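Local coordinates for protein particle-associated glycoside hydrolase (Acinetobacter phage Fri1, PDB 6C72) that degrades the capsular polysaccharide of Acinetobacter baumannii as a trimeric tailspike depolymerase, opening the way for virus entry, at residues H35-T41 and A53-D58; R268-L274 and T295-D301; K356-R362 and F379-S385. All coordinates share one frame. Residues are numbered along the deposited sequence.

Interaction 1 of 3, residues H35-T41 and A53-D58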
loop_
_atom_site.group_PDB
_atom_site.type_symbol
_atom_site.label_atom_id
_atom_site.label_comp_id
_atom_site.label_asym_id
_atom_site.label_seq_id
_atom_site.Cartn_x
_atom_site.Cartn_y
_atom_site.Cartn_z
ATOM N N HIS A 35 -23.144 13.598 52.917
ATOM C CA HIS A 35 -23.310 13.030 51.585
ATOM C C HIS A 35 -22.103 13.358 50.713
ATOM O O HIS A 35 -21.690 14.516 50.608
ATOM C CB HIS A 35 -24.599 13.557 50.942
ATOM C CG HIS A 35 -24.896 12.978 49.587
ATOM N ND1 HIS A 35 -25.000 11.621 49.359
ATOM C CD2 HIS A 35 -25.132 13.577 48.395
ATOM C CE1 HIS A 35 -25.277 11.410 48.082
ATOM N NE2 HIS A 35 -25.363 12.580 47.476
ATOM N N ASN A 36 -21.530 12.320 50.106
ATOM C CA ASN A 36 -20.403 12.451 49.186
ATOM C C ASN A 36 -19.187 13.062 49.882
ATOM O O ASN A 36 -18.523 13.957 49.356
ATOM C CB ASN A 36 -20.799 13.262 47.948
ATOM C CG ASN A 36 -21.711 12.488 47.008
ATOM O OD1 ASN A 36 -21.556 11.280 46.828
ATOM N ND2 ASN A 36 -22.674 13.184 46.408
ATOM N N GLN A 37 -18.899 12.568 51.082
ATOM C CA GLN A 37 -17.652 12.897 51.754
ATOM C C GLN A 37 -16.493 12.138 51.123
ATOM O O GLN A 37 -16.633 10.985 50.708
ATOM C CB GLN A 37 -17.719 12.572 53.245
ATOM C CG GLN A 37 -16.464 12.991 53.999
ATOM C CD GLN A 37 -16.480 12.590 55.454
ATOM O OE1 GLN A 37 -17.261 11.735 55.868
ATOM N NE2 GLN A 37 -15.599 13.191 56.238
ATOM N N LYS A 38 -15.335 12.793 51.078
ATOM C CA LYS A 38 -14.137 12.234 50.468
ATOM C C LYS A 38 -13.420 11.300 51.438
ATOM O O LYS A 38 -13.212 11.643 52.606
ATOM C CB LYS A 38 -13.195 13.368 50.067
ATOM C CG LYS A 38 -11.947 12.976 49.285
ATOM C CD LYS A 38 -11.264 14.236 48.758
ATOM C CE LYS A 38 -9.846 13.968 48.275
ATOM N NZ LYS A 38 -9.167 15.226 47.833
ATOM N N ALA A 39 -13.051 10.116 50.956
ATOM C CA ALA A 39 -12.196 9.191 51.690
ATOM C C ALA A 39 -11.109 8.672 50.762
ATOM O O ALA A 39 -11.353 8.439 49.574
ATOM C CB ALA A 39 -12.967 8.013 52.269
ATOM N N THR A 40 -9.908 8.500 51.308
ATOM C CA THR A 40 -8.755 8.044 50.545
ATOM C C THR A 40 -8.059 6.931 51.312
ATOM O O THR A 40 -7.664 7.122 52.465
ATOM C CB THR A 40 -7.801 9.206 50.251
ATOM O OG1 THR A 40 -8.406 10.074 49.283
ATOM C CG2 THR A 40 -6.465 8.697 49.713
ATOM N N THR A 41 -7.948 5.763 50.689
ATOM C CA THR A 41 -7.231 4.633 51.263
ATOM C C THR A 41 -5.756 4.697 50.896
ATOM O O THR A 41 -5.396 5.081 49.781
ATOM C CB THR A 41 -7.806 3.302 50.777
ATOM O OG1 THR A 41 -7.812 3.280 49.344
ATOM C CG2 THR A 41 -9.215 3.091 51.308
ATOM N N ALA A 53 -7.182 4.212 46.733
ATOM C CA ALA A 53 -8.210 4.773 45.869
ATOM C C ALA A 53 -8.962 5.876 46.609
ATOM O O ALA A 53 -8.695 6.173 47.779
ATOM C CB ALA A 53 -9.156 3.679 45.375
ATOM N N THR A 54 -9.893 6.501 45.891
ATOM C CA THR A 54 -10.730 7.577 46.399
ATOM C C THR A 54 -12.187 7.143 46.356
ATOM O O THR A 54 -12.643 6.565 45.365
ATOM C CB THR A 54 -10.528 8.856 45.587
ATOM O OG1 THR A 54 -9.174 9.288 45.735
ATOM C CG2 THR A 54 -11.449 9.959 46.066
ATOM N N TYR A 55 -12.916 7.448 47.424
ATOM C CA TYR A 55 -14.288 6.999 47.588
ATOM C C TYR A 55 -15.190 8.166 47.960
ATOM O O TYR A 55 -14.740 9.178 48.505
ATOM C CB TYR A 55 -14.380 5.907 48.659
ATOM C CG TYR A 55 -13.526 4.693 48.365
ATOM C CD1 TYR A 55 -12.166 4.681 48.665
ATOM C CD2 TYR A 55 -14.084 3.549 47.799
ATOM C CE1 TYR A 55 -11.381 3.572 48.395
ATOM C CE2 TYR A 55 -13.311 2.430 47.537
ATOM C CZ TYR A 55 -11.961 2.453 47.836
ATOM O OH TYR A 55 -11.194 1.350 47.576
ATOM N N LEU A 56 -16.475 8.014 47.647
ATOM C CA LEU A 56 -17.508 8.969 48.026
ATOM C C LEU A 56 -18.549 8.268 48.892
ATOM O O LEU A 56 -19.008 7.166 48.570
ATOM C CB LEU A 56 -18.181 9.589 46.795
ATOM C CG LEU A 56 -17.339 10.510 45.909
ATOM C CD1 LEU A 56 -18.198 11.148 44.818
ATOM C CD2 LEU A 56 -16.648 11.571 46.744
ATOM N N TRP A 57 -18.933 8.917 49.983
ATOM C CA TRP A 57 -19.829 8.305 50.954
ATOM C C TRP A 57 -21.274 8.379 50.474
ATOM O O TRP A 57 -21.751 9.445 50.080
ATOM C CB TRP A 57 -19.674 9.001 52.307
ATOM C CG TRP A 57 -20.629 8.545 53.360
ATOM C CD1 TRP A 57 -21.634 9.278 53.922
ATOM C CD2 TRP A 57 -20.675 7.255 53.983
ATOM N NE1 TRP A 57 -22.300 8.524 54.856
ATOM C CE2 TRP A 57 -21.735 7.276 54.911
ATOM C CE3 TRP A 57 -19.924 6.085 53.844
ATOM C CZ2 TRP A 57 -22.063 6.170 55.703
ATOM C CZ3 TRP A 57 -20.247 4.991 54.625
ATOM C CH2 TRP A 57 -21.310 5.038 55.545
ATOM N N ASP A 58 -21.962 7.240 50.487
ATOM C CA ASP A 58 -23.395 7.176 50.220
ATOM C C ASP A 58 -24.042 6.569 51.458
ATOM O O ASP A 58 -23.878 5.374 51.727
ATOM C CB ASP A 58 -23.703 6.359 48.960
ATOM C CG ASP A 58 -25.158 6.507 48.494
ATOM O OD1 ASP A 58 -25.918 7.302 49.091
ATOM O OD2 ASP A 58 -25.541 5.833 47.511
HETATM O O HOH W 1 -8.491 1.139 48.394
#
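Strands 38-41 and 54-58 run antiparallel, with axes 4.7 Å apart at closest approach and N-to-C directions at 146°. Ala39 and Tyr55 form the hydrogen-bonded pair: Ala39 N donates to Tyr55 O (3.1 Å) and Tyr55 N to Ala39 O (2.8 Å). Lys38–Leu56 and Thr40–Thr54 are the non-hydrogen-bonded pairs beside it. Thr41 N to Ala53 O (3.0 Å) continues the ladder at one end. At the other, Asn36 N bonds to Trp57 O (2.9 Å) while Trp57 N bonds to Gln37 O (3.2 Å), so two residues face one; with Asn36 in a left-handed conformation, this is the pattern of a G1 beta bulge.

Lys38, Thr40, Thr54 and Leu56 share one face of the sheet, toward which other subunits of the trimer come: Thr40 packs on Lys38 of the third subunit and Lys38 on Gln20 of the second. Ala39 and Tyr55 occupy the other face, covered by Leu27 of helix 24-27 and flanked by Trp81 of the next strand. Thr41 CG2 lies 3.7 Å from Tyr55 CE1, and its OG1 accepts from Ala53 N at 2.8 Å; one water links Thr41 OG1 (2.4 Å) to Tyr55 OH (2.8 Å).

Joined by an eleven-residue loop, the pair is a long-looped beta hairpin at the centre of a small mixed sheet, the core of the N-terminal domain that precedes the parallel beta-helix.

Interaction 2 of 3, residues R268-L274 and T295-D301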
loop_
_atom_site.group_PDB
_atom_site.type_symbol
_atom_site.label_atom_id
_atom_site.label_comp_id
_atom_site.label_asym_id
_atom_site.label_seq_id
_atom_site.Cartn_x
_atom_site.Cartn_y
_atom_site.Cartn_z
ATOM N N ARG A 268 2.589 -24.987 21.521
ATOM C CA ARG A 268 2.650 -26.402 21.169
ATOM C C ARG A 268 1.901 -26.742 19.891
ATOM O O ARG A 268 2.065 -27.862 19.386
ATOM C CB ARG A 268 2.108 -27.266 22.307
ATOM C CG ARG A 268 2.760 -27.008 23.670
ATOM C CD ARG A 268 4.275 -27.164 23.629
ATOM N NE ARG A 268 4.696 -28.484 23.166
ATOM C CZ ARG A 268 4.710 -29.564 23.942
ATOM N NH1 ARG A 268 4.311 -29.474 25.203
ATOM N NH2 ARG A 268 5.115 -30.734 23.469
ATOM N N ARG A 269 1.091 -25.823 19.359
ATOM C CA ARG A 269 0.480 -26.050 18.054
ATOM C C ARG A 269 1.032 -25.042 17.049
ATOM O O ARG A 269 1.881 -25.402 16.235
ATOM C CB ARG A 269 -1.052 -25.992 18.135
ATOM C CG ARG A 269 -1.738 -26.557 16.881
ATOM C CD ARG A 269 -3.205 -26.915 17.103
ATOM N NE ARG A 269 -4.045 -25.734 17.309
ATOM C CZ ARG A 269 -5.344 -25.771 17.602
ATOM N NH1 ARG A 269 -5.985 -26.938 17.722
ATOM N NH2 ARG A 269 -6.007 -24.633 17.778
ATOM N N ASN A 270 0.564 -23.794 17.094
ATOM C CA ASN A 270 1.095 -22.701 16.290
ATOM C C ASN A 270 1.375 -21.513 17.192
ATOM O O ASN A 270 0.728 -21.349 18.227
ATOM C CB ASN A 270 0.104 -22.270 15.188
ATOM C CG ASN A 270 -0.498 -23.448 14.452
ATOM O OD1 ASN A 270 0.178 -24.100 13.659
ATOM N ND2 ASN A 270 -1.757 -23.745 14.730
ATOM N N THR A 271 2.326 -20.665 16.803
ATOM C CA THR A 271 2.517 -19.442 17.575
ATOM C C THR A 271 1.258 -18.593 17.540
ATOM O O THR A 271 0.943 -17.900 18.512
ATOM C CB THR A 271 3.706 -18.625 17.065
ATOM O OG1 THR A 271 3.436 -18.144 15.743
ATOM C CG2 THR A 271 5.003 -19.429 17.089
ATOM N N ALA A 272 0.545 -18.610 16.420
ATOM C CA ALA A 272 -0.668 -17.827 16.249
ATOM C C ALA A 272 -1.476 -18.425 15.104
ATOM O O ALA A 272 -0.911 -19.023 14.183
ATOM C CB ALA A 272 -0.352 -16.354 15.963
ATOM N N ALA A 273 -2.797 -18.243 15.152
ATOM C CA ALA A 273 -3.652 -18.790 14.110
ATOM C C ALA A 273 -4.774 -17.817 13.798
ATOM O O ALA A 273 -5.385 -17.248 14.710
ATOM C CB ALA A 273 -4.236 -20.153 14.506
ATOM N N LEU A 274 -5.014 -17.611 12.506
ATOM C CA LEU A 274 -6.180 -16.897 12.010
ATOM C C LEU A 274 -7.105 -17.938 11.407
ATOM O O LEU A 274 -6.716 -18.642 10.467
ATOM C CB LEU A 274 -5.800 -15.844 10.966
ATOM C CG LEU A 274 -4.697 -14.844 11.331
ATOM C CD1 LEU A 274 -4.664 -13.718 10.312
ATOM C CD2 LEU A 274 -4.918 -14.294 12.723
ATOM N N THR A 295 7.725 -29.653 21.355
ATOM C CA THR A 295 7.335 -29.987 19.989
ATOM C C THR A 295 6.034 -29.284 19.602
ATOM O O THR A 295 5.135 -29.091 20.425
ATOM C CB THR A 295 7.206 -31.501 19.855
ATOM O OG1 THR A 295 6.247 -31.985 20.808
ATOM C CG2 THR A 295 8.560 -32.147 20.137
ATOM N N TRP A 296 5.933 -28.914 18.325
ATOM C CA TRP A 296 4.827 -28.095 17.845
ATOM C C TRP A 296 4.440 -28.523 16.423
ATOM O O TRP A 296 5.035 -29.432 15.836
ATOM C CB TRP A 296 5.186 -26.605 17.921
ATOM C CG TRP A 296 6.564 -26.289 17.405
ATOM C CD1 TRP A 296 7.739 -26.314 18.104
ATOM C CD2 TRP A 296 6.909 -25.973 16.048
ATOM N NE1 TRP A 296 8.790 -25.984 17.274
ATOM C CE2 TRP A 296 8.309 -25.775 16.007
ATOM C CE3 TRP A 296 6.168 -25.809 14.874
ATOM C CZ2 TRP A 296 8.983 -25.427 14.833
ATOM C CZ3 TRP A 296 6.838 -25.461 13.712
ATOM C CH2 TRP A 296 8.234 -25.283 13.696
ATOM N N VAL A 297 3.427 -27.861 15.865
ATOM C CA VAL A 297 2.833 -28.309 14.603
ATOM C C VAL A 297 3.270 -27.419 13.444
ATOM O O VAL A 297 3.939 -27.884 12.511
ATOM C CB VAL A 297 1.296 -28.359 14.708
ATOM C CG1 VAL A 297 0.687 -28.974 13.440
ATOM C CG2 VAL A 297 0.872 -29.121 15.977
ATOM N N TYR A 298 2.893 -26.143 13.481
ATOM C CA TYR A 298 3.301 -25.187 12.463
ATOM C C TYR A 298 3.818 -23.918 13.127
ATOM O O TYR A 298 3.735 -23.741 14.346
ATOM C CB TYR A 298 2.155 -24.817 11.517
ATOM C CG TYR A 298 1.398 -25.975 10.905
ATOM C CD1 TYR A 298 2.054 -26.939 10.156
ATOM C CD2 TYR A 298 0.006 -26.065 11.027
ATOM C CE1 TYR A 298 1.368 -27.989 9.579
ATOM C CE2 TYR A 298 -0.703 -27.109 10.434
ATOM C CZ TYR A 298 -0.008 -28.064 9.714
ATOM O OH TYR A 298 -0.674 -29.101 9.120
ATOM N N LEU A 299 4.325 -23.010 12.301
ATOM C CA LEU A 299 4.815 -21.738 12.807
ATOM C C LEU A 299 3.691 -20.708 12.908
ATOM O O LEU A 299 3.385 -20.217 14.000
ATOM C CB LEU A 299 5.961 -21.243 11.918
ATOM C CG LEU A 299 6.632 -19.919 12.266
ATOM C CD1 LEU A 299 7.119 -19.866 13.723
ATOM C CD2 LEU A 299 7.803 -19.707 11.309
ATOM N N PHE A 300 3.058 -20.391 11.784
ATOM C CA PHE A 300 1.991 -19.401 11.717
ATOM C C PHE A 300 0.932 -19.954 10.776
ATOM O O PHE A 300 1.260 -20.390 9.670
ATOM C CB PHE A 300 2.523 -18.050 11.230
ATOM C CG PHE A 300 1.457 -17.025 11.003
ATOM C CD1 PHE A 300 1.031 -16.206 12.026
ATOM C CD2 PHE A 300 0.866 -16.887 9.759
ATOM C CE1 PHE A 300 0.042 -15.275 11.810
ATOM C CE2 PHE A 300 -0.127 -15.956 9.542
ATOM C CZ PHE A 300 -0.530 -15.151 10.564
ATOM N N ASP A 301 -0.322 -19.992 11.218
ATOM C CA ASP A 301 -1.327 -20.798 10.526
ATOM C C ASP A 301 -2.559 -19.954 10.210
ATOM O O ASP A 301 -3.324 -19.603 11.111
ATOM C CB ASP A 301 -1.702 -22.014 11.377
ATOM C CG ASP A 301 -2.370 -23.122 10.572
ATOM O OD1 ASP A 301 -2.355 -23.071 9.323
ATOM O OD2 ASP A 301 -2.904 -24.064 11.194
HETATM O O HOH W 2 -4.065 -25.770 13.578
#
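Arg268 turns the edge of its guanidinium to Thr295: NE donates to Thr295 O (2.8 Å) and NH2 to Thr295 OG1 (3.2 Å), both partners belonging to the next coil of a parallel beta-helix. The two segments run almost exactly side by side, 2° apart end to end. Arg269 O is shared by Val297 N (2.9 Å) and Tyr298 N (3.0 Å), and Leu299 O takes both Thr271 N (3.0 Å) and Thr271 OG1 (2.7 Å). A parallel bridge between Ala273 and Asp301 follows, with Asp301 N to Ala272 O (3.2 Å) and Leu274 N to Asp301 O (3.0 Å). On one side the Phe300 ring meets Ala272 CB through CD1 (4.2 Å) and Leu274 CG through CZ (4.2 Å). On the other, a water joins Asn270 ND2 (3.3 Å) to Asp301 OD2 (3.2 Å), while Glu242 of the preceding coil binds Arg269 and Asn270. Carbonyls that each collect two donors thus keep successive coils bonded even where the chain turns; toward the strand, backbone pairing continues and the apolar contacts of Phe300 are added to it.

Interaction 3 of 3, residues K356-R362 and F379-S385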
loop_
_atom_site.group_PDB
_atom_site.type_symbol
_atom_site.label_atom_id
_atom_site.label_comp_id
_atom_site.label_asym_id
_atom_site.label_seq_id
_atom_site.Cartn_x
_atom_site.Cartn_y
_atom_site.Cartn_z
ATOM N N LYS A 356 13.336 -16.669 8.917
ATOM C CA LYS A 356 14.624 -17.054 9.466
ATOM C C LYS A 356 14.602 -18.517 9.880
ATOM O O LYS A 356 13.546 -19.096 10.152
ATOM C CB LYS A 356 14.981 -16.185 10.673
ATOM C CG LYS A 356 15.218 -14.727 10.348
ATOM C CD LYS A 356 15.468 -13.927 11.612
ATOM C CE LYS A 356 15.699 -12.463 11.303
ATOM N NZ LYS A 356 15.754 -11.658 12.539
ATOM N N GLY A 357 15.789 -19.102 9.952
ATOM C CA GLY A 357 15.906 -20.481 10.363
ATOM C C GLY A 357 15.261 -21.421 9.378
ATOM O O GLY A 357 15.677 -21.488 8.214
ATOM N N LYS A 358 14.229 -22.140 9.808
ATOM C CA LYS A 358 13.539 -23.053 8.911
ATOM C C LYS A 358 12.282 -22.457 8.291
ATOM O O LYS A 358 11.665 -23.108 7.442
ATOM C CB LYS A 358 13.170 -24.329 9.664
ATOM C CG LYS A 358 14.328 -25.082 10.246
ATOM C CD LYS A 358 15.111 -25.771 9.162
ATOM C CE LYS A 358 16.237 -26.586 9.765
ATOM N NZ LYS A 358 16.933 -27.387 8.723
ATOM N N ALA A 359 11.920 -21.225 8.640
ATOM C CA ALA A 359 10.616 -20.697 8.245
ATOM C C ALA A 359 10.489 -20.580 6.729
ATOM O O ALA A 359 11.431 -20.181 6.043
ATOM C CB ALA A 359 10.380 -19.336 8.887
ATOM N N THR A 360 9.304 -20.923 6.213
ATOM C CA THR A 360 9.012 -20.927 4.784
ATOM C C THR A 360 7.501 -20.817 4.586
ATOM O O THR A 360 6.721 -21.146 5.474
ATOM C CB THR A 360 9.566 -22.192 4.112
ATOM O OG1 THR A 360 9.311 -22.147 2.701
ATOM C CG2 THR A 360 8.942 -23.445 4.718
ATOM N N ILE A 361 7.095 -20.327 3.418
ATOM C CA ILE A 361 5.682 -20.125 3.118
ATOM C C ILE A 361 5.095 -21.417 2.572
ATOM O O ILE A 361 5.704 -22.062 1.708
ATOM C CB ILE A 361 5.494 -18.979 2.116
ATOM C CG1 ILE A 361 5.954 -17.658 2.731
ATOM C CG2 ILE A 361 4.054 -18.921 1.617
ATOM C CD1 ILE A 361 6.004 -16.543 1.734
ATOM N N ARG A 362 3.913 -21.796 3.072
ATOM C CA ARG A 362 3.198 -22.967 2.577
ATOM C C ARG A 362 1.866 -22.557 1.954
ATOM O O ARG A 362 0.978 -22.031 2.640
ATOM C CB ARG A 362 2.958 -23.992 3.689
ATOM C CG ARG A 362 1.947 -25.081 3.285
ATOM C CD ARG A 362 1.905 -26.240 4.265
ATOM N NE ARG A 362 0.717 -27.057 4.041
ATOM C CZ ARG A 362 0.331 -28.071 4.819
ATOM N NH1 ARG A 362 1.046 -28.409 5.879
ATOM N NH2 ARG A 362 -0.781 -28.746 4.537
ATOM N N PHE A 379 14.548 -14.654 2.937
ATOM C CA PHE A 379 14.330 -16.081 3.151
ATOM C C PHE A 379 15.663 -16.756 3.458
ATOM O O PHE A 379 16.602 -16.660 2.659
ATOM C CB PHE A 379 13.668 -16.709 1.921
ATOM C CG PHE A 379 12.273 -16.215 1.669
ATOM C CD1 PHE A 379 11.179 -16.859 2.242
ATOM C CD2 PHE A 379 12.048 -15.108 0.869
ATOM C CE1 PHE A 379 9.870 -16.406 2.025
ATOM C CE2 PHE A 379 10.751 -14.653 0.637
ATOM C CZ PHE A 379 9.658 -15.305 1.228
ATOM N N ASP A 380 15.756 -17.412 4.625
ATOM C CA ASP A 380 16.940 -18.203 4.955
ATOM C C ASP A 380 16.982 -19.529 4.208
ATOM O O ASP A 380 18.063 -20.106 4.046
ATOM C CB ASP A 380 17.012 -18.486 6.462
ATOM C CG ASP A 380 17.572 -17.327 7.249
ATOM O OD1 ASP A 380 17.890 -16.288 6.642
ATOM O OD2 ASP A 380 17.665 -17.442 8.490
ATOM N N THR A 381 15.830 -20.037 3.783
ATOM C CA THR A 381 15.751 -21.327 3.116
ATOM C C THR A 381 14.740 -21.204 1.979
ATOM O O THR A 381 14.539 -20.096 1.472
ATOM C CB THR A 381 15.385 -22.424 4.138
ATOM O OG1 THR A 381 15.398 -23.716 3.523
ATOM C CG2 THR A 381 14.023 -22.164 4.791
ATOM N N LEU A 382 14.097 -22.308 1.587
ATOM C CA LEU A 382 13.069 -22.283 0.547
ATOM C C LEU A 382 12.061 -21.176 0.805
ATOM O O LEU A 382 11.598 -20.984 1.936
ATOM C CB LEU A 382 12.309 -23.611 0.506
ATOM C CG LEU A 382 13.047 -24.933 0.331
ATOM C CD1 LEU A 382 12.051 -26.056 0.521
ATOM C CD2 LEU A 382 13.729 -25.025 -1.032
ATOM N N ALA A 383 11.699 -20.454 -0.253
ATOM C CA ALA A 383 10.632 -19.473 -0.095
ATOM C C ALA A 383 9.273 -20.149 0.079
ATOM O O ALA A 383 8.465 -19.708 0.903
ATOM C CB ALA A 383 10.607 -18.509 -1.284
ATOM N N PHE A 384 9.007 -21.228 -0.665
ATOM C CA PHE A 384 7.711 -21.906 -0.648
ATOM C C PHE A 384 7.911 -23.394 -0.436
ATOM O O PHE A 384 8.751 -24.009 -1.101
ATOM C CB PHE A 384 6.937 -21.698 -1.953
ATOM C CG PHE A 384 6.529 -20.290 -2.185
ATOM C CD1 PHE A 384 5.350 -19.802 -1.643
ATOM C CD2 PHE A 384 7.342 -19.438 -2.919
ATOM C CE1 PHE A 384 4.966 -18.491 -1.847
ATOM C CE2 PHE A 384 6.978 -18.126 -3.121
ATOM C CZ PHE A 384 5.788 -17.647 -2.587
ATOM N N SER A 385 7.115 -23.977 0.455
ATOM C CA SER A 385 7.116 -25.423 0.670
ATOM C C SER A 385 5.657 -25.874 0.681
ATOM O O SER A 385 4.937 -25.666 1.662
ATOM C CB SER A 385 7.837 -25.784 1.969
ATOM O OG SER A 385 8.043 -27.180 2.069
HETATM O O HOH W 3 12.940 -19.186 3.946
#
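Thr360 adopts the t rotamer, and this carries OG1 across to the carbonyl of Leu382, to which it donates at 2.7 Å between Thr360 OG1 and Leu382 O, while its CG2 rests 3.8 Å from Ser385 CB. Ile361, in the m,t conformation, packs against two phenylalanines: CD1 meets the edge of the Phe379 ring at CE1 (3.9 Å), and CG2 approaches Phe384 CE1 (3.6 Å). Phe379 also stacks on Phe355.

In Asp380, again m, chi2 near 0° makes the carboxylate coplanar with the CA–CB bond, OD1 on the CA side and OD2 pointing on to Gly357 N, from which it accepts (2.9 Å); OD1 pairs with Lys406. Gly357 has a positive phi at the second position of the type II' turn from Lys356 to Ala359. Beside the turn, Thr381 in t sets CG2 3.5 Å from Ala359 O, and its OG1 accepts from Leu408 N. Extended Arg362 runs to a salt bridge with Glu331, and Lys358 reaches Asp407.

Where the backbones separate, a water fills the gap, accepting from Thr381 N at 3.0 Å and lying 2.8 Å from Ala359 O. They rejoin through Ile361 N to Ala383 O (2.9 Å) and Ser385 N to Ile361 O (2.7 Å). Consecutive coils that part at a turn and rejoin in parallel register, with apolar side chains packed between them, are the signature of the parallel beta-helix.

How the interactions relate
Along the chain the three contacts follow in series. Interaction 1 belongs to the small mixed sheet of the N-terminal domain; its centre is about 50 Å from that of interaction 2 and 60 Å from that of interaction 3. Interactions 2 and 3, with centres 15 Å apart, sit in the parallel beta-helix, whose strands 272-275, 300-302, 333-336 and 360-363 pair in that order. They touch where Leu299 CD2 meets Ala359 CB at 3.6 Å. The principle is one of two pairing modes: an antiparallel hairpin close to neighbouring subunits builds the compact end domain, whereas repeated parallel coils build the elongated body of a capsule-degrading tailspike.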